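Local structure of glucoamylase (Thermoanaerobacterium thermosaccharolyticum, 1LF6) at residues S444-A449 with F536-R541; T489-G494 with D510-F515; N493-N498 with Q528-D533; Q500-I505 with L553-V558. The protein hydrolyses terminal alpha-1,4-linked glucose residues from the non-reducing ends of glucan chains, probably releasing beta-D-glucose, as a family 15 glucoamylase. All blocks are in the same frame, centred on the assembly; numbering follows the deposited sequence.

Contact 1 of 4, residues S444-A449 with F536-R541; sequences SPATMA and FLELVR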
# COMPACT_ATOMS: atom_id res chain seq x y z
N SER A 444 -2.25 1.56 -26.92
CA SER A 444 -2.29 2.56 -25.86
C SER A 444 -1.09 3.49 -25.92
O SER A 444 0.05 3.03 -25.98
CB SER A 444 -2.30 1.86 -24.50
OG SER A 444 -1.90 2.74 -23.47
N PRO A 445 -1.32 4.81 -25.91
CA PRO A 445 -0.16 5.70 -25.96
C PRO A 445 0.80 5.48 -24.78
O PRO A 445 2.01 5.48 -24.96
CB PRO A 445 -0.78 7.11 -25.99
CG PRO A 445 -2.18 6.91 -25.50
CD PRO A 445 -2.58 5.57 -26.04
N ALA A 446 0.26 5.27 -23.58
CA ALA A 446 1.09 5.04 -22.41
C ALA A 446 1.90 3.76 -22.57
O ALA A 446 3.11 3.75 -22.35
CB ALA A 446 0.24 4.96 -21.14
N THR A 447 1.23 2.68 -22.96
CA THR A 447 1.91 1.40 -23.16
C THR A 447 2.95 1.48 -24.28
O THR A 447 4.08 1.01 -24.13
CB THR A 447 0.92 0.28 -23.48
OG1 THR A 447 -0.01 0.14 -22.39
CG2 THR A 447 1.64 -1.04 -23.69
N MET A 448 2.57 2.06 -25.41
CA MET A 448 3.51 2.19 -26.52
C MET A 448 4.71 3.07 -26.14
O MET A 448 5.81 2.85 -26.63
CB MET A 448 2.81 2.76 -27.75
CG MET A 448 1.84 1.77 -28.39
SD MET A 448 1.18 2.40 -29.93
CE MET A 448 2.55 2.08 -31.03
N ALA A 449 4.48 4.07 -25.28
CA ALA A 449 5.57 4.94 -24.84
C ALA A 449 6.58 4.09 -24.08
O ALA A 449 7.79 4.23 -24.26
CB ALA A 449 5.03 6.06 -23.94
N PHE A 536 -1.73 9.31 -21.18
CA PHE A 536 -1.02 9.65 -22.41
C PHE A 536 0.19 10.50 -22.08
O PHE A 536 1.14 10.56 -22.86
CB PHE A 536 -1.93 10.40 -23.39
CG PHE A 536 -2.11 11.86 -23.06
CD1 PHE A 536 -2.94 12.25 -22.02
CD2 PHE A 536 -1.41 12.83 -23.77
CE1 PHE A 536 -3.09 13.60 -21.70
CE2 PHE A 536 -1.55 14.18 -23.46
CZ PHE A 536 -2.39 14.57 -22.42
N LEU A 537 0.17 11.16 -20.92
CA LEU A 537 1.29 12.00 -20.53
C LEU A 537 2.56 11.18 -20.34
O LEU A 537 3.65 11.73 -20.15
CB LEU A 537 0.97 12.79 -19.24
CG LEU A 537 -0.03 13.94 -19.38
CD1 LEU A 537 -0.28 14.57 -18.02
CD2 LEU A 537 0.50 14.98 -20.38
N GLU A 538 2.41 9.86 -20.37
CA GLU A 538 3.55 8.96 -20.23
C GLU A 538 4.47 9.17 -21.43
O GLU A 538 5.68 8.94 -21.34
CB GLU A 538 3.09 7.51 -20.18
CG GLU A 538 2.53 7.10 -18.84
CD GLU A 538 3.59 7.02 -17.76
OE1 GLU A 538 3.95 8.08 -17.19
OE2 GLU A 538 4.07 5.90 -17.50
N LEU A 539 3.87 9.61 -22.54
CA LEU A 539 4.61 9.87 -23.77
C LEU A 539 5.71 10.90 -23.50
O LEU A 539 6.84 10.72 -23.94
CB LEU A 539 3.67 10.41 -24.86
CG LEU A 539 2.70 9.43 -25.54
CD1 LEU A 539 1.61 10.21 -26.25
CD2 LEU A 539 3.47 8.53 -26.51
N VAL A 540 5.37 11.97 -22.79
CA VAL A 540 6.34 13.01 -22.47
C VAL A 540 7.24 12.60 -21.29
O VAL A 540 8.45 12.83 -21.30
CB VAL A 540 5.64 14.36 -22.16
CG1 VAL A 540 4.69 14.74 -23.30
CG2 VAL A 540 4.87 14.25 -20.86
N ARG A 541 6.63 11.98 -20.28
CA ARG A 541 7.36 11.52 -19.10
C ARG A 541 8.54 10.62 -19.49
O ARG A 541 9.62 10.71 -18.91
CB ARG A 541 6.40 10.74 -18.19
CG ARG A 541 7.01 10.23 -16.89
CD ARG A 541 7.58 11.37 -16.04
NE ARG A 541 7.86 10.92 -14.68
CZ ARG A 541 6.96 10.80 -13.71
NH1 ARG A 541 7.33 10.37 -12.51
NH2 ARG A 541 5.69 11.13 -13.92
O HOH W 1 3.82 3.89 -19.43
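Leu-539 carries CG anti to its own carbonyl carbon (chi1 -74°), which brings CG up to the carbonyl of Pro-445. From there its two methyls part: CD1 lies 3.9 Å from Pro-445 CB, while CD2 rests 3.7 Å from Pro-445 O and also meets the methyl of Ala-449. Glu-538 has the same first rotation, and its CB and CG both lie against the methyl of Ala-446, with CG 3.9 Å from Ala-446 CB. A second bend, chi2 -70°, then carries CD off that surface, and the carboxylate ends away from helix 445-464. One water bridges the segments, donating to Ala-446 O at 3.0 Å and to Glu-538 OE2 at 2.8 Å. The same OE2 has a long, weak ion pair with Arg-436. Phe-536 touches with its stem alone, CB standing 4.1 Å from Pro-445 CG. Its ring leads the other way, onto Thr-555, Leu-556 and Val-559 of helix 550-562.

The first turn of helix 445-464 has its start fixed by Ser-444 at the N-cap, where OG accepts a nearly straight bond from Thr-447 N (3.2 Å, 176°). With two alanines and a proline on its touching side, this turn lets the neighbouring backbone come close, CA to CA. The Ala-446 side chain lies about 6 Å from that of Glu-435, probably the catalytic proton acceptor. The start of helix 445-464 thus packs on 536-541 close to that residue, within the (alpha/alpha) barrel of this family 15 enzyme.

Contact 2 of 4, residues T489-G494 with D510-F515; sequences TYTENG and DPDADF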
# COMPACT_ATOMS: atom_id res chain seq x y z
N THR A 489 -3.03 5.92 -32.28
CA THR A 489 -3.78 6.36 -31.10
C THR A 489 -4.32 7.79 -31.10
O THR A 489 -5.11 8.15 -30.23
CB THR A 489 -2.91 6.19 -29.83
OG1 THR A 489 -1.82 7.11 -29.87
CG2 THR A 489 -2.35 4.77 -29.76
N TYR A 490 -3.89 8.60 -32.06
CA TYR A 490 -4.33 9.98 -32.14
C TYR A 490 -5.54 10.16 -33.08
O TYR A 490 -5.41 10.05 -34.30
CB TYR A 490 -3.17 10.87 -32.60
CG TYR A 490 -3.44 12.35 -32.56
CD1 TYR A 490 -3.61 13.08 -33.74
CD2 TYR A 490 -3.51 13.04 -31.35
CE1 TYR A 490 -3.83 14.45 -33.72
CE2 TYR A 490 -3.74 14.41 -31.31
CZ TYR A 490 -3.89 15.11 -32.50
OH TYR A 490 -4.09 16.47 -32.46
N THR A 491 -6.71 10.42 -32.51
CA THR A 491 -7.89 10.61 -33.34
C THR A 491 -8.01 12.07 -33.78
O THR A 491 -7.53 12.98 -33.11
CB THR A 491 -9.19 10.21 -32.60
OG1 THR A 491 -10.29 10.20 -33.53
CG2 THR A 491 -9.50 11.20 -31.47
N GLU A 492 -8.63 12.27 -34.93
CA GLU A 492 -8.85 13.59 -35.48
C GLU A 492 -10.34 13.65 -35.80
O GLU A 492 -10.83 14.62 -36.39
CB GLU A 492 -8.01 13.76 -36.74
CG GLU A 492 -6.52 13.60 -36.47
CD GLU A 492 -5.72 13.32 -37.72
OE1 GLU A 492 -5.45 14.27 -38.48
OE2 GLU A 492 -5.37 12.14 -37.94
N ASN A 493 -11.05 12.61 -35.39
CA ASN A 493 -12.48 12.50 -35.63
C ASN A 493 -13.24 12.18 -34.33
O ASN A 493 -14.25 11.49 -34.36
CB ASN A 493 -12.73 11.38 -36.65
CG ASN A 493 -14.13 11.39 -37.21
OD1 ASN A 493 -14.62 10.37 -37.68
ND2 ASN A 493 -14.77 12.55 -37.18
N GLY A 494 -12.73 12.69 -33.21
CA GLY A 494 -13.37 12.43 -31.93
C GLY A 494 -14.51 13.37 -31.59
O GLY A 494 -14.52 14.51 -32.05
N ASP A 510 -6.80 2.07 -36.69
CA ASP A 510 -7.26 3.39 -37.12
C ASP A 510 -8.06 4.06 -36.01
O ASP A 510 -9.21 3.71 -35.75
CB ASP A 510 -8.10 3.25 -38.39
CG ASP A 510 -8.66 4.57 -38.87
OD1 ASP A 510 -8.06 5.63 -38.56
OD2 ASP A 510 -9.69 4.55 -39.56
N PRO A 511 -7.45 5.05 -35.34
CA PRO A 511 -8.09 5.79 -34.25
C PRO A 511 -9.28 6.65 -34.65
O PRO A 511 -10.00 7.16 -33.80
CB PRO A 511 -6.93 6.61 -33.68
CG PRO A 511 -6.15 6.94 -34.90
CD PRO A 511 -6.13 5.62 -35.66
N ASP A 512 -9.49 6.81 -35.95
CA ASP A 512 -10.62 7.61 -36.42
C ASP A 512 -11.84 6.73 -36.66
O ASP A 512 -12.96 7.22 -36.73
CB ASP A 512 -10.27 8.35 -37.71
CG ASP A 512 -9.13 9.34 -37.53
OD1 ASP A 512 -9.19 10.14 -36.58
OD2 ASP A 512 -8.19 9.31 -38.34
N ALA A 513 -11.62 5.42 -36.76
CA ALA A 513 -12.73 4.50 -37.00
C ALA A 513 -13.59 4.30 -35.76
O ALA A 513 -13.18 4.65 -34.64
CB ALA A 513 -12.19 3.15 -37.46
N ASP A 514 -14.78 3.76 -35.97
CA ASP A 514 -15.70 3.48 -34.89
C ASP A 514 -15.33 2.11 -34.35
O ASP A 514 -14.97 1.21 -35.10
CB ASP A 514 -17.14 3.48 -35.42
CG ASP A 514 -17.62 4.87 -35.82
OD1 ASP A 514 -18.65 4.97 -36.50
OD2 ASP A 514 -16.96 5.86 -35.44
N PHE A 515 -15.39 1.95 -33.03
CA PHE A 515 -15.06 0.69 -32.39
C PHE A 515 -15.54 0.80 -30.95
O PHE A 515 -15.06 1.64 -30.18
CB PHE A 515 -13.54 0.47 -32.46
CG PHE A 515 -13.09 -0.88 -31.96
CD1 PHE A 515 -12.84 -1.09 -30.61
CD2 PHE A 515 -12.91 -1.94 -32.84
CE1 PHE A 515 -12.41 -2.33 -30.14
CE2 PHE A 515 -12.48 -3.19 -32.38
CZ PHE A 515 -12.23 -3.38 -31.03
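Two turns, each pinned by one of its own side chains, dock here: an ST turn begun by Thr-491 and the type I beta turn from Asp-510 to Ala-513, which presses Pro-511 and Asp-512 against it. The first begins at the last residue of the short strand 490-491, itself continuous with the end of helix 468-489, in the family 15 domain.

Asp-512 does the polar work. Its OD1 accepts from Glu-492 N at 2.8 Å in a bond of 166°, met nearly along the C-O axis. The hydroxyl of Thr-491 is anti to its backbone N (chi1 -170°), a position in which OG1 accepts from Asn-493 N at 3.1 Å and closes the ST turn. The same OG1 stands 3.1 Å from Pro-511 O and 3.2 Å from Asp-512 OD1. The Pro-511 ring leans on the backbone instead, with CG 3.3 Å from Tyr-490 O. The carboxylates of Glu-492 and Asp-512 come within 4.0 Å, OE2 to OD2; these like charges may repel one another somewhat. Inside its own turn, Asp-512 N donates to Asp-510 OD1 at 3.2 Å, an Asx turn in which the N-H arrives from above the carboxylate plane, 72° out of it.

Contact 3 of 4, residues N493-N498 with Q528-D533; sequences NGPLGN and QKEIVD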
# COMPACT_ATOMS: atom_id res chain seq x y z
N ASN A 493 -11.05 12.61 -35.39
CA ASN A 493 -12.48 12.50 -35.63
C ASN A 493 -13.24 12.18 -34.33
O ASN A 493 -14.25 11.49 -34.36
CB ASN A 493 -12.73 11.38 -36.65
CG ASN A 493 -14.13 11.39 -37.21
OD1 ASN A 493 -14.62 10.37 -37.68
ND2 ASN A 493 -14.77 12.55 -37.18
N GLY A 494 -12.73 12.69 -33.21
CA GLY A 494 -13.37 12.43 -31.93
C GLY A 494 -14.51 13.37 -31.59
O GLY A 494 -14.52 14.51 -32.05
N PRO A 495 -15.49 12.93 -30.79
CA PRO A 495 -16.65 13.74 -30.40
C PRO A 495 -16.33 14.82 -29.37
O PRO A 495 -17.11 15.76 -29.19
CB PRO A 495 -17.62 12.70 -29.85
CG PRO A 495 -16.70 11.72 -29.20
CD PRO A 495 -15.60 11.56 -30.23
N LEU A 496 -15.20 14.69 -28.69
CA LEU A 496 -14.82 15.65 -27.66
C LEU A 496 -14.08 16.86 -28.20
O LEU A 496 -13.31 16.76 -29.15
CB LEU A 496 -13.97 14.97 -26.58
CG LEU A 496 -14.62 13.81 -25.81
CD1 LEU A 496 -13.60 13.19 -24.88
CD2 LEU A 496 -15.82 14.32 -25.03
N GLY A 497 -14.33 18.01 -27.58
CA GLY A 497 -13.69 19.26 -27.97
C GLY A 497 -13.55 19.46 -29.47
O GLY A 497 -14.51 19.28 -30.23
N ASN A 498 -12.34 19.82 -29.89
CA ASN A 498 -12.06 20.05 -31.30
C ASN A 498 -11.88 18.75 -32.08
O ASN A 498 -11.48 18.76 -33.25
CB ASN A 498 -10.82 20.94 -31.45
CG ASN A 498 -9.53 20.18 -31.20
OD1 ASN A 498 -9.54 19.04 -30.72
ND2 ASN A 498 -8.40 20.81 -31.52
N GLN A 528 -14.47 4.02 -28.75
CA GLN A 528 -13.10 4.31 -28.32
C GLN A 528 -12.75 5.79 -28.32
O GLN A 528 -11.99 6.25 -27.47
CB GLN A 528 -12.09 3.53 -29.19
CG GLN A 528 -12.20 3.79 -30.68
CD GLN A 528 -11.13 3.07 -31.48
OE1 GLN A 528 -10.58 2.06 -31.04
NE2 GLN A 528 -10.83 3.59 -32.66
N LYS A 529 -13.31 6.54 -29.26
CA LYS A 529 -13.04 7.97 -29.37
C LYS A 529 -13.68 8.84 -28.28
O LYS A 529 -13.34 10.02 -28.16
CB LYS A 529 -13.47 8.47 -30.76
CG LYS A 529 -12.66 7.85 -31.90
CD LYS A 529 -13.23 8.23 -33.25
CE LYS A 529 -14.57 7.54 -33.48
NZ LYS A 529 -15.14 7.93 -34.78
N GLU A 530 -14.57 8.26 -27.49
CA GLU A 530 -15.22 9.00 -26.41
C GLU A 530 -14.39 8.93 -25.13
O GLU A 530 -14.65 9.67 -24.17
CB GLU A 530 -16.59 8.40 -26.06
CG GLU A 530 -17.65 8.38 -27.16
CD GLU A 530 -18.94 7.75 -26.67
OE1 GLU A 530 -19.56 8.31 -25.73
OE2 GLU A 530 -19.35 6.69 -27.20
N ILE A 531 -13.40 8.05 -25.11
CA ILE A 531 -12.60 7.86 -23.90
C ILE A 531 -11.19 8.42 -23.91
O ILE A 531 -10.36 8.02 -24.73
CB ILE A 531 -12.49 6.35 -23.58
CG1 ILE A 531 -13.87 5.68 -23.74
CG2 ILE A 531 -11.94 6.15 -22.19
CD1 ILE A 531 -14.95 6.21 -22.81
N VAL A 532 -10.92 9.35 -22.99
CA VAL A 532 -9.58 9.92 -22.86
C VAL A 532 -9.01 9.50 -21.51
O VAL A 532 -9.75 9.17 -20.58
CB VAL A 532 -9.58 11.48 -22.99
CG1 VAL A 532 -9.97 11.86 -24.41
CG2 VAL A 532 -10.52 12.11 -21.97
N ASP A 533 -7.68 9.50 -21.40
CA ASP A 533 -6.98 9.03 -20.21
C ASP A 533 -5.70 9.86 -20.02
O ASP A 533 -4.90 9.97 -20.94
CB ASP A 533 -6.65 7.55 -20.43
CG ASP A 533 -6.01 6.88 -19.24
OD1 ASP A 533 -5.19 7.52 -18.55
OD2 ASP A 533 -6.32 5.69 -19.00
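Leu-496 and Val-532 reach toward each other tip to tip, the methyl CD1 of the leucine 3.9 Å from CG1 of the valine. The same CD1 also lies 3.7 Å from Glu-530 O, so one methyl covers both a side chain and a carbonyl. Val-558 and Thr-562 of helix 550-562 touch both Leu-496 and Val-532, closing the apolar patch from the helix.

Further back along the loop the arrangement turns crosswise. The Pro-495 ring lies at about a right angle to Lys-529, with CD 3.8 Å from Lys-529 CB and 3.4 Å from Lys-529 O. It is also crosswise to Glu-530, CG to CG at 4.0 Å. Beyond that contact the Glu-530 carboxylate turns back to the end of strand 524-527, where OE2 accepts from Asp-527 N. Lys-529 passes Asn-493 obliquely, its CD 3.6 Å from Asn-493 O. The bend of its chain at chi3 (-69°) turns CE out of line there, and NZ finds its partners in the adjoining loop, a salt bridge to Asp-514 OD2 and a bond to Asp-512 O. Lys-529 O, against which the proline ring lies, also takes a hydrogen bond from Tyr-501 OH.

Between the two segments, then, the hold is by packing alone, and the charged ends of Lys-529 and Glu-530 bond outside them. This is loop-on-loop packing: the connection between strands 490-491 and 501-502, which form a small antiparallel pair, rests on the 3-10 turn after strand 524-527, in the outer loops of the glucoamylase catalytic domain and away from its annotated catalytic residues.

Contact 4 of 4, residues Q500-I505 with L553-V558; sequences QYYIRI and LNTLKV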
# COMPACT_ATOMS: atom_id res chain seq x y z
N GLN A 500 -9.62 16.49 -31.85
CA GLN A 500 -8.24 16.08 -32.03
C GLN A 500 -7.57 15.80 -30.68
O GLN A 500 -7.42 16.70 -29.86
CB GLN A 500 -7.47 17.20 -32.74
CG GLN A 500 -7.98 17.49 -34.14
CD GLN A 500 -7.72 18.92 -34.56
OE1 GLN A 500 -8.56 19.81 -34.37
NE2 GLN A 500 -6.53 19.17 -35.11
N TYR A 501 -7.17 14.54 -30.47
CA TYR A 501 -6.54 14.14 -29.21
C TYR A 501 -6.17 12.66 -29.17
O TYR A 501 -6.72 11.85 -29.92
CB TYR A 501 -7.48 14.43 -28.04
CG TYR A 501 -8.90 13.91 -28.23
CD1 TYR A 501 -9.88 14.71 -28.83
CD2 TYR A 501 -9.27 12.63 -27.80
CE1 TYR A 501 -11.19 14.25 -28.99
CE2 TYR A 501 -10.58 12.16 -27.96
CZ TYR A 501 -11.54 12.98 -28.55
OH TYR A 501 -12.84 12.56 -28.66
N TYR A 502 -5.23 12.31 -28.30
CA TYR A 502 -4.87 10.91 -28.12
C TYR A 502 -6.02 10.31 -27.33
O TYR A 502 -6.54 10.95 -26.40
CB TYR A 502 -3.59 10.76 -27.28
CG TYR A 502 -2.31 11.12 -27.98
CD1 TYR A 502 -1.63 12.30 -27.67
CD2 TYR A 502 -1.77 10.30 -28.97
CE1 TYR A 502 -0.45 12.65 -28.34
CE2 TYR A 502 -0.60 10.64 -29.65
CZ TYR A 502 0.06 11.82 -29.32
OH TYR A 502 1.19 12.17 -30.02
N ILE A 503 -6.45 9.11 -27.69
CA ILE A 503 -7.53 8.48 -26.96
C ILE A 503 -6.92 7.52 -25.95
O ILE A 503 -5.71 7.29 -25.98
CB ILE A 503 -8.49 7.71 -27.91
CG1 ILE A 503 -7.77 6.56 -28.62
CG2 ILE A 503 -9.08 8.68 -28.91
CD1 ILE A 503 -8.66 5.80 -29.64
N ARG A 504 -7.73 6.97 -25.06
CA ARG A 504 -7.22 6.05 -24.06
C ARG A 504 -6.59 4.83 -24.72
O ARG A 504 -5.46 4.44 -24.41
CB ARG A 504 -8.33 5.58 -23.12
CG ARG A 504 -7.84 4.58 -22.09
CD ARG A 504 -8.95 4.04 -21.20
NE ARG A 504 -8.46 2.96 -20.35
CZ ARG A 504 -9.25 2.13 -19.67
NH1 ARG A 504 -8.71 1.17 -18.92
NH2 ARG A 504 -10.57 2.25 -19.74
N ILE A 505 -7.33 4.22 -25.64
CA ILE A 505 -6.82 3.04 -26.31
C ILE A 505 -7.62 2.73 -27.58
O ILE A 505 -8.84 2.84 -27.60
CB ILE A 505 -6.81 1.84 -25.33
CG1 ILE A 505 -6.00 0.68 -25.91
CG2 ILE A 505 -8.23 1.43 -24.99
CD1 ILE A 505 -5.55 -0.32 -24.86
N LEU A 553 -0.74 19.03 -26.37
CA LEU A 553 -1.53 20.18 -25.92
C LEU A 553 -3.02 20.00 -26.23
O LEU A 553 -3.86 20.31 -25.40
CB LEU A 553 -1.01 21.47 -26.56
CG LEU A 553 0.31 22.05 -26.01
CD1 LEU A 553 0.17 22.32 -24.52
CD2 LEU A 553 1.44 21.09 -26.25
N ASN A 554 -3.32 19.48 -27.42
CA ASN A 554 -4.70 19.26 -27.82
C ASN A 554 -5.38 18.26 -26.88
O ASN A 554 -6.54 18.43 -26.50
CB ASN A 554 -4.77 18.71 -29.25
CG ASN A 554 -4.50 19.77 -30.31
OD1 ASN A 554 -4.29 19.46 -31.48
ND2 ASN A 554 -4.53 21.04 -29.90
N THR A 555 -4.65 17.21 -26.53
CA THR A 555 -5.19 16.18 -25.65
C THR A 555 -5.44 16.76 -24.27
O THR A 555 -6.47 16.50 -23.65
CB THR A 555 -4.20 14.99 -25.55
OG1 THR A 555 -3.88 14.52 -26.87
CG2 THR A 555 -4.80 13.85 -24.75
N LEU A 556 -4.50 17.58 -23.81
CA LEU A 556 -4.60 18.23 -22.51
C LEU A 556 -5.92 19.00 -22.39
O LEU A 556 -6.57 18.97 -21.35
CB LEU A 556 -3.41 19.18 -22.35
CG LEU A 556 -2.42 19.00 -21.20
CD1 LEU A 556 -2.10 17.55 -20.96
CD2 LEU A 556 -1.14 19.78 -21.52
N LYS A 557 -6.30 19.70 -23.46
CA LYS A 557 -7.54 20.47 -23.47
C LYS A 557 -8.75 19.59 -23.24
O LYS A 557 -9.65 19.94 -22.47
CB LYS A 557 -7.71 21.22 -24.80
CG LYS A 557 -6.60 22.19 -25.13
CD LYS A 557 -6.98 23.03 -26.35
CE LYS A 557 -5.80 23.83 -26.87
NZ LYS A 557 -4.73 22.94 -27.41
N VAL A 558 -8.79 18.45 -23.93
CA VAL A 558 -9.91 17.53 -23.80
C VAL A 558 -9.92 16.86 -22.43
O VAL A 558 -10.98 16.68 -21.81
CB VAL A 558 -9.85 16.45 -24.90
CG1 VAL A 558 -10.97 15.45 -24.72
CG2 VAL A 558 -9.95 17.11 -26.27
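Asn-554 opens a strand-on-helix packing in which strand 501-502, one of the two strands of a small antiparallel sheet, lies against helix 550-562 of the catalytic domain. Its CB comes to 3.4 Å from Gln-500 O, just before the strand.

Thr-555, next along, makes the polar link. Its OG1 is anti to the carbonyl carbon and beside the backbone N (chi1 -54°), a position that serves two partners: it accepts from Tyr-502 N at 3.0 Å in an almost straight bond (174°) and donates to Lys-551 O one turn back in the helix. OG1 is also 3.3 Å from Tyr-502 CD1, and the two side chains cross at about a right angle. Tyr-502 OH itself is bonded to Asp-486 OD2.

Val-558, a turn beyond Asn-554, meets Tyr-501, whose OH is also bonded to Leu-496 N. The valine crosses the tyrosine at about a right angle, CG2 standing 3.5 Å from Tyr-501 CD1. Its CG1 makes a CH-pi contact over the centre of the Tyr-501 ring, 4.3 Å from the centroid and 7° off the normal.

Overall arrangement
Contacts 1 and 4 are buried, whereas contacts 2 and 3 are only partly so and lie further out on the same side of the chain. Contact 1 is helix packing with a water at its edge; contact 4 adds one buried hydrogen bond and an aromatic face; contact 2 is chiefly polar, and contact 3 packs loops whose charged ends bond outside the pair. Phe-536 joins contact 1 to the helix of contact 4, while strands 490-491 and 501-502 pair to join contacts 2 and 4. Contacts 2 and 3 share Asn-493 and Gly-494, their centres about 8 Å apart. Contacts 3 and 4 meet at Tyr-501, with centres about 7 Å apart.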